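Local coordinates for NMB1025 protein (Neisseria meningitidis serogroup B, PDB 3KJJ) that is of unknown function but belongs to the YjgF/RutC family of small trimeric proteins, some relatives of which act on reactive enamine and imine intermediates, at residues B[33-38]-B[51-56]; B[71-76]-B[114-119]. All coordinates share one frame; numbering follows the deposited sequence.

Contact 1 (B[33-38]-B[51-56]); sequences SGMVPE and LAQIDR
The side-chain amide of Gln-53 reaches from helix 43-60 to the loop backbone at Val-36. Its NE2 donates to Val-36 O at 2.8 Å, in a nearly straight bond (166° at the hydrogen) that lies close to the amide plane of Gln-53 but is tilted out of the carbonyl plane of Val-36. The other N-H of NE2 is taken by Asp-49 OD2, one turn earlier on the helix, which also accepts from Glu-38 N, linking helix and loop a second time. On the other side of the amide, Gln-53 OE1 accepts from a water at 2.7 Å, and that water takes the N-H of Val-36. Both ends of the amide are thus tied to one loop residue, which fixes its flip.

Glu-38 continues the polar contact toward solvent, its carboxylate stacked on the Gln-53 amide with the planes only 11° apart and Glu-38 OE2 3.8 Å from Gln-53 CD. Glu-38 OE2 and Arg-56 NH2 stand 4.2 Å apart, too far for a salt bridge; two waters span the gap, each donating to the carboxylate oxygen and accepting from NH2.

Apolar packing lies deeper. The selenomethionine Met-35 bends at chi2 (-79°), and its CG meets Ile-54 CG1 at 3.8 Å. Its SE rests at the same distance from Gln-53 OE1. Val-50 and Trp-57 of the same helix also touch this side chain.

At the beginning of the loop, Ser-33 and Gly-34 bond to the second subunit. A loop leaving strand 29-32 and pinned to the following helix, which lies against one face of the sheet, belongs to the alpha/beta fold of the YjgF family.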
loop_
_atom_site.group_PDB
_atom_site.type_symbol
_atom_site.label_atom_id
_atom_site.label_comp_id
_atom_site.label_asym_id
_atom_site.label_seq_id
_atom_site.Cartn_x
_atom_site.Cartn_y
_atom_site.Cartn_z
ATOM N N SER B 33 9.098 -5.782 2.841
ATOM C CA SER B 33 9.270 -5.663 1.388
ATOM C C SER B 33 8.286 -6.645 0.766
ATOM O O SER B 33 7.885 -7.618 1.402
ATOM C CB SER B 33 10.706 -6.033 0.946
ATOM O OG SER B 33 11.608 -4.941 1.052
ATOM N N GLY B 34 7.889 -6.382 -0.476
ATOM C CA GLY B 34 7.141 -7.358 -1.246
ATOM C C GLY B 34 7.940 -8.641 -1.359
ATOM O O GLY B 34 9.105 -8.646 -1.792
HETATM N N MSE B 35 7.316 -9.738 -0.972
HETATM C CA MSE B 35 8.016 -11.017 -0.950
HETATM C C MSE B 35 7.652 -11.748 -2.221
HETATM O O MSE B 35 6.485 -11.829 -2.593
HETATM C CB MSE B 35 7.668 -11.831 0.288
HETATM C CG MSE B 35 8.057 -11.155 1.612
HETATM SE SE MSE B 35 9.947 -11.263 2.131
HETATM C CE MSE B 35 9.848 -10.143 3.710
ATOM N N VAL B 36 8.682 -12.252 -2.883
ATOM C CA VAL B 36 8.568 -12.876 -4.190
ATOM C C VAL B 36 9.062 -14.320 -4.074
ATOM O O VAL B 36 9.823 -14.637 -3.165
ATOM C CB VAL B 36 9.405 -12.109 -5.246
ATOM C CG1 VAL B 36 8.862 -10.696 -5.441
ATOM C CG2 VAL B 36 10.874 -12.068 -4.849
ATOM N N PRO B 37 8.631 -15.197 -4.994
ATOM C CA PRO B 37 8.975 -16.611 -4.924
ATOM C C PRO B 37 10.476 -16.838 -5.030
ATOM O O PRO B 37 11.135 -16.216 -5.858
ATOM C CB PRO B 37 8.276 -17.202 -6.154
ATOM C CG PRO B 37 7.253 -16.219 -6.530
ATOM C CD PRO B 37 7.793 -14.896 -6.164
ATOM N N GLU B 38 11.001 -17.705 -4.165
ATOM C CA GLU B 38 12.387 -18.163 -4.248
ATOM C C GLU B 38 12.411 -19.624 -4.682
ATOM O O GLU B 38 13.463 -20.154 -5.045
ATOM C CB GLU B 38 13.095 -18.007 -2.895
ATOM C CG GLU B 38 13.497 -16.572 -2.566
ATOM C CD GLU B 38 14.090 -16.414 -1.165
ATOM O OE1 GLU B 38 14.801 -15.416 -0.937
ATOM O OE2 GLU B 38 13.844 -17.274 -0.292
ATOM N N LEU B 51 4.616 -17.135 1.547
ATOM C CA LEU B 51 4.069 -17.148 2.906
ATOM C C LEU B 51 5.068 -17.664 3.960
ATOM O O LEU B 51 5.064 -17.186 5.096
ATOM C CB LEU B 51 2.710 -17.858 2.960
ATOM C CG LEU B 51 1.604 -17.208 2.098
ATOM C CD1 LEU B 51 0.371 -18.088 1.987
ATOM C CD2 LEU B 51 1.210 -15.808 2.592
ATOM N N ALA B 52 5.940 -18.599 3.576
ATOM C CA ALA B 52 6.997 -19.105 4.469
ATOM C C ALA B 52 8.068 -18.057 4.778
ATOM O O ALA B 52 8.492 -17.907 5.928
ATOM C CB ALA B 52 7.634 -20.399 3.904
ATOM N N GLN B 53 8.469 -17.306 3.755
ATOM C CA GLN B 53 9.302 -16.114 3.934
ATOM C C GLN B 53 8.671 -15.105 4.878
ATOM O O GLN B 53 9.341 -14.575 5.772
ATOM C CB GLN B 53 9.536 -15.423 2.592
ATOM C CG GLN B 53 10.419 -16.184 1.629
ATOM C CD GLN B 53 10.540 -15.459 0.309
ATOM O OE1 GLN B 53 11.033 -14.342 0.253
ATOM N NE2 GLN B 53 10.068 -16.091 -0.760
ATOM N N ILE B 54 7.382 -14.828 4.672
ATOM C CA ILE B 54 6.688 -13.860 5.506
ATOM C C ILE B 54 6.740 -14.298 6.966
ATOM O O ILE B 54 7.076 -13.484 7.843
ATOM C CB ILE B 54 5.249 -13.554 4.993
ATOM C CG1 ILE B 54 5.332 -12.642 3.757
ATOM C CG2 ILE B 54 4.419 -12.889 6.087
ATOM C CD1 ILE B 54 4.082 -12.602 2.869
ATOM N N ASP B 55 6.457 -15.582 7.201
ATOM C CA ASP B 55 6.572 -16.197 8.523
ATOM C C ASP B 55 7.955 -15.930 9.121
ATOM O O ASP B 55 8.064 -15.521 10.268
ATOM C CB ASP B 55 6.330 -17.712 8.464
ATOM C CG ASP B 55 4.863 -18.082 8.261
ATOM O OD1 ASP B 55 3.969 -17.249 8.526
ATOM O OD2 ASP B 55 4.609 -19.237 7.849
ATOM N N ARG B 56 9.000 -16.140 8.328
ATOM C CA ARG B 56 10.373 -15.999 8.812
ATOM C C ARG B 56 10.706 -14.546 9.159
ATOM O O ARG B 56 11.286 -14.285 10.213
ATOM C CB ARG B 56 11.387 -16.607 7.836
ATOM C CG ARG B 56 11.399 -18.144 7.825
ATOM C CD ARG B 56 12.642 -18.728 7.121
ATOM N NE ARG B 56 12.773 -18.284 5.729
ATOM C CZ ARG B 56 12.185 -18.872 4.685
ATOM N NH1 ARG B 56 11.410 -19.933 4.866
ATOM N NH2 ARG B 56 12.366 -18.393 3.452
HETATM O O HOH W 1 11.271 -12.206 -1.380
HETATM O O HOH W 2 12.292 -19.183 0.672
HETATM O O HOH W 3 13.904 -16.196 2.018
#

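Contact 2 (B[71-76]-B[114-119]); sequences AVIYLR and VEIKIT
Strands 71-75 and 114-119 run antiparallel (168°) with their axes 4.7 Å apart, joined by paired backbone bonds between Val-72 and Lys-117 and between Tyr-74 and Glu-115. The straightest is Tyr-74 N to Glu-115 O, 2.9 Å and 177° at the hydrogen. CA-H groups of the non-hydrogen-bonded pairs point at carbonyls of the adjacent hydrogen-bonded ones, as from Val-114 CA to Tyr-74 O at 3.3 Å.

Ala-71, Ile-73, Leu-75, Val-114, Ile-116 and Ile-118 share the face that packs on helices 43-60 and 81-91. Ile-73 CG1 lies beside Ile-116 CG1 at 3.9 Å, both side chains pointing the same way. Val-114 CG2, anti to its backbone N, meets Leu-75 CD2 at 3.8 Å, while Ala-71 CB touches Ile-118 CD1.

These are inner, neighbouring strands of the YjgF-type mixed sheet, and their other face looks into the trimer. There Val-72 CG1 lies 3.5 Å above the Tyr-74 ring plane, offset toward the rim, and the ring packs against Tyr-74 of the third subunit. Lys-117 bends at chi2 (92°) and carries NZ away from strand 71-75 to a salt bridge with Asp-70 of the second subunit.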
loop_
_atom_site.group_PDB
_atom_site.type_symbol
_atom_site.label_atom_id
_atom_site.label_comp_id
_atom_site.label_asym_id
_atom_site.label_seq_id
_atom_site.Cartn_x
_atom_site.Cartn_y
_atom_site.Cartn_z
ATOM N N ALA B 71 -2.520 -6.994 3.845
ATOM C CA ALA B 71 -1.777 -7.738 2.848
ATOM C C ALA B 71 -2.261 -7.312 1.468
ATOM O O ALA B 71 -3.461 -7.287 1.210
ATOM C CB ALA B 71 -1.998 -9.236 3.042
ATOM N N VAL B 72 -1.324 -6.962 0.596
ATOM C CA VAL B 72 -1.641 -6.725 -0.803
ATOM C C VAL B 72 -0.977 -7.845 -1.576
ATOM O O VAL B 72 0.215 -8.121 -1.397
ATOM C CB VAL B 72 -1.158 -5.357 -1.311
ATOM C CG1 VAL B 72 -1.647 -5.112 -2.748
ATOM C CG2 VAL B 72 -1.639 -4.254 -0.405
ATOM N N ILE B 73 -1.778 -8.505 -2.407
ATOM C CA ILE B 73 -1.335 -9.644 -3.177
ATOM C C ILE B 73 -1.389 -9.232 -4.628
ATOM O O ILE B 73 -2.439 -8.828 -5.128
ATOM C CB ILE B 73 -2.232 -10.877 -2.950
ATOM C CG1 ILE B 73 -2.222 -11.285 -1.468
ATOM C CG2 ILE B 73 -1.770 -12.063 -3.836
ATOM C CD1 ILE B 73 -3.402 -12.193 -1.087
ATOM N N TYR B 74 -0.233 -9.295 -5.268
ATOM C CA TYR B 74 -0.107 -8.975 -6.664
ATOM C C TYR B 74 0.031 -10.316 -7.377
ATOM O O TYR B 74 0.889 -11.116 -7.027
ATOM C CB TYR B 74 1.122 -8.094 -6.883
ATOM C CG TYR B 74 1.086 -6.748 -6.181
ATOM C CD1 TYR B 74 0.308 -5.698 -6.672
ATOM C CD2 TYR B 74 1.855 -6.516 -5.034
ATOM C CE1 TYR B 74 0.277 -4.464 -6.029
ATOM C CE2 TYR B 74 1.823 -5.296 -4.391
ATOM C CZ TYR B 74 1.037 -4.276 -4.891
ATOM O OH TYR B 74 1.017 -3.061 -4.255
ATOM N N LEU B 75 -0.839 -10.578 -8.342
ATOM C CA LEU B 75 -0.676 -11.748 -9.203
ATOM C C LEU B 75 -0.335 -11.278 -10.601
ATOM O O LEU B 75 -0.868 -10.271 -11.060
ATOM C CB LEU B 75 -1.954 -12.592 -9.249
ATOM C CG LEU B 75 -2.411 -13.281 -7.965
ATOM C CD1 LEU B 75 -3.842 -13.797 -8.151
ATOM C CD2 LEU B 75 -1.469 -14.425 -7.576
ATOM N N ARG B 76 0.545 -12.019 -11.270
ATOM C CA ARG B 76 0.895 -11.758 -12.656
ATOM C C ARG B 76 -0.320 -11.976 -13.563
ATOM O O ARG B 76 -0.514 -11.269 -14.560
ATOM C CB ARG B 76 2.049 -12.665 -13.088
ATOM C CG ARG B 76 2.363 -12.569 -14.575
ATOM C CD ARG B 76 3.402 -13.576 -15.030
ATOM N NE ARG B 76 3.761 -13.346 -16.429
ATOM C CZ ARG B 76 4.550 -12.366 -16.862
ATOM N NH1 ARG B 76 5.090 -11.506 -16.010
ATOM N NH2 ARG B 76 4.817 -12.250 -18.157
ATOM N N VAL B 114 3.338 -14.437 -8.159
ATOM C CA VAL B 114 2.782 -13.813 -6.949
ATOM C C VAL B 114 3.834 -13.030 -6.151
ATOM O O VAL B 114 5.012 -13.390 -6.117
ATOM C CB VAL B 114 2.047 -14.862 -6.039
ATOM C CG1 VAL B 114 3.037 -15.929 -5.500
ATOM C CG2 VAL B 114 1.267 -14.185 -4.903
ATOM N N GLU B 115 3.386 -11.940 -5.540
ATOM C CA GLU B 115 4.194 -11.138 -4.639
ATOM C C GLU B 115 3.241 -10.641 -3.562
ATOM O O GLU B 115 2.144 -10.183 -3.866
ATOM C CB GLU B 115 4.855 -9.964 -5.391
ATOM C CG GLU B 115 5.763 -9.068 -4.542
ATOM C CD GLU B 115 6.611 -8.099 -5.369
ATOM O OE1 GLU B 115 6.788 -8.323 -6.585
ATOM O OE2 GLU B 115 7.118 -7.113 -4.798
ATOM N N ILE B 116 3.644 -10.747 -2.299
ATOM C CA ILE B 116 2.767 -10.326 -1.202
ATOM C C ILE B 116 3.488 -9.323 -0.312
ATOM O O ILE B 116 4.612 -9.578 0.154
ATOM C CB ILE B 116 2.231 -11.528 -0.382
ATOM C CG1 ILE B 116 1.493 -12.512 -1.298
ATOM C CG2 ILE B 116 1.326 -11.049 0.770
ATOM C CD1 ILE B 116 1.026 -13.814 -0.623
ATOM N N LYS B 117 2.823 -8.186 -0.110
ATOM C CA LYS B 117 3.322 -7.070 0.675
ATOM C C LYS B 117 2.522 -6.955 1.966
ATOM O O LYS B 117 1.306 -6.762 1.936
ATOM C CB LYS B 117 3.192 -5.779 -0.130
ATOM C CG LYS B 117 3.641 -4.508 0.601
ATOM C CD LYS B 117 5.086 -4.206 0.323
ATOM C CE LYS B 117 5.357 -2.731 0.479
ATOM N NZ LYS B 117 6.819 -2.473 0.609
ATOM N N ILE B 118 3.224 -7.039 3.093
ATOM C CA ILE B 118 2.600 -7.152 4.413
ATOM C C ILE B 118 2.888 -5.917 5.264
ATOM O O ILE B 118 4.005 -5.390 5.238
ATOM C CB ILE B 118 3.171 -8.384 5.185
ATOM C CG1 ILE B 118 2.813 -9.701 4.494
ATOM C CG2 ILE B 118 2.718 -8.387 6.652
ATOM C CD1 ILE B 118 1.351 -10.060 4.518
ATOM N N THR B 119 1.863 -5.479 6.002
ATOM C CA THR B 119 1.986 -4.571 7.135
ATOM C C THR B 119 1.513 -5.334 8.372
ATOM O O THR B 119 0.453 -5.980 8.355
ATOM C CB THR B 119 1.108 -3.305 6.968
ATOM O OG1 THR B 119 1.254 -2.782 5.639
ATOM C CG2 THR B 119 1.506 -2.205 7.987
#

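How the contacts relate
From the N terminus the chain leaves strand 29-32 through 33-38, and contact 1 closes a short excursion, most of it the first turns of helix 43-60, by bringing 51-56 back to 33-38. Strand 68-75 follows; contact 2 then closes a longer loop, holding helix 81-91 and strand 99-104, when 114-119 returns beside 71-76. The two closures come in series and do not cross, their centres about 10 Å apart. They meet at strand 114-121, where Met-35 N probably hydrogen-bonds to Ile-116 O at 2.9 Å and Pro-37 CD packs on Val-114 O. Ile-54 of the helix also lies on Ile-116 and Ile-118. Loop, helix and the two strands are joined there, and both contacts touch the second subunit.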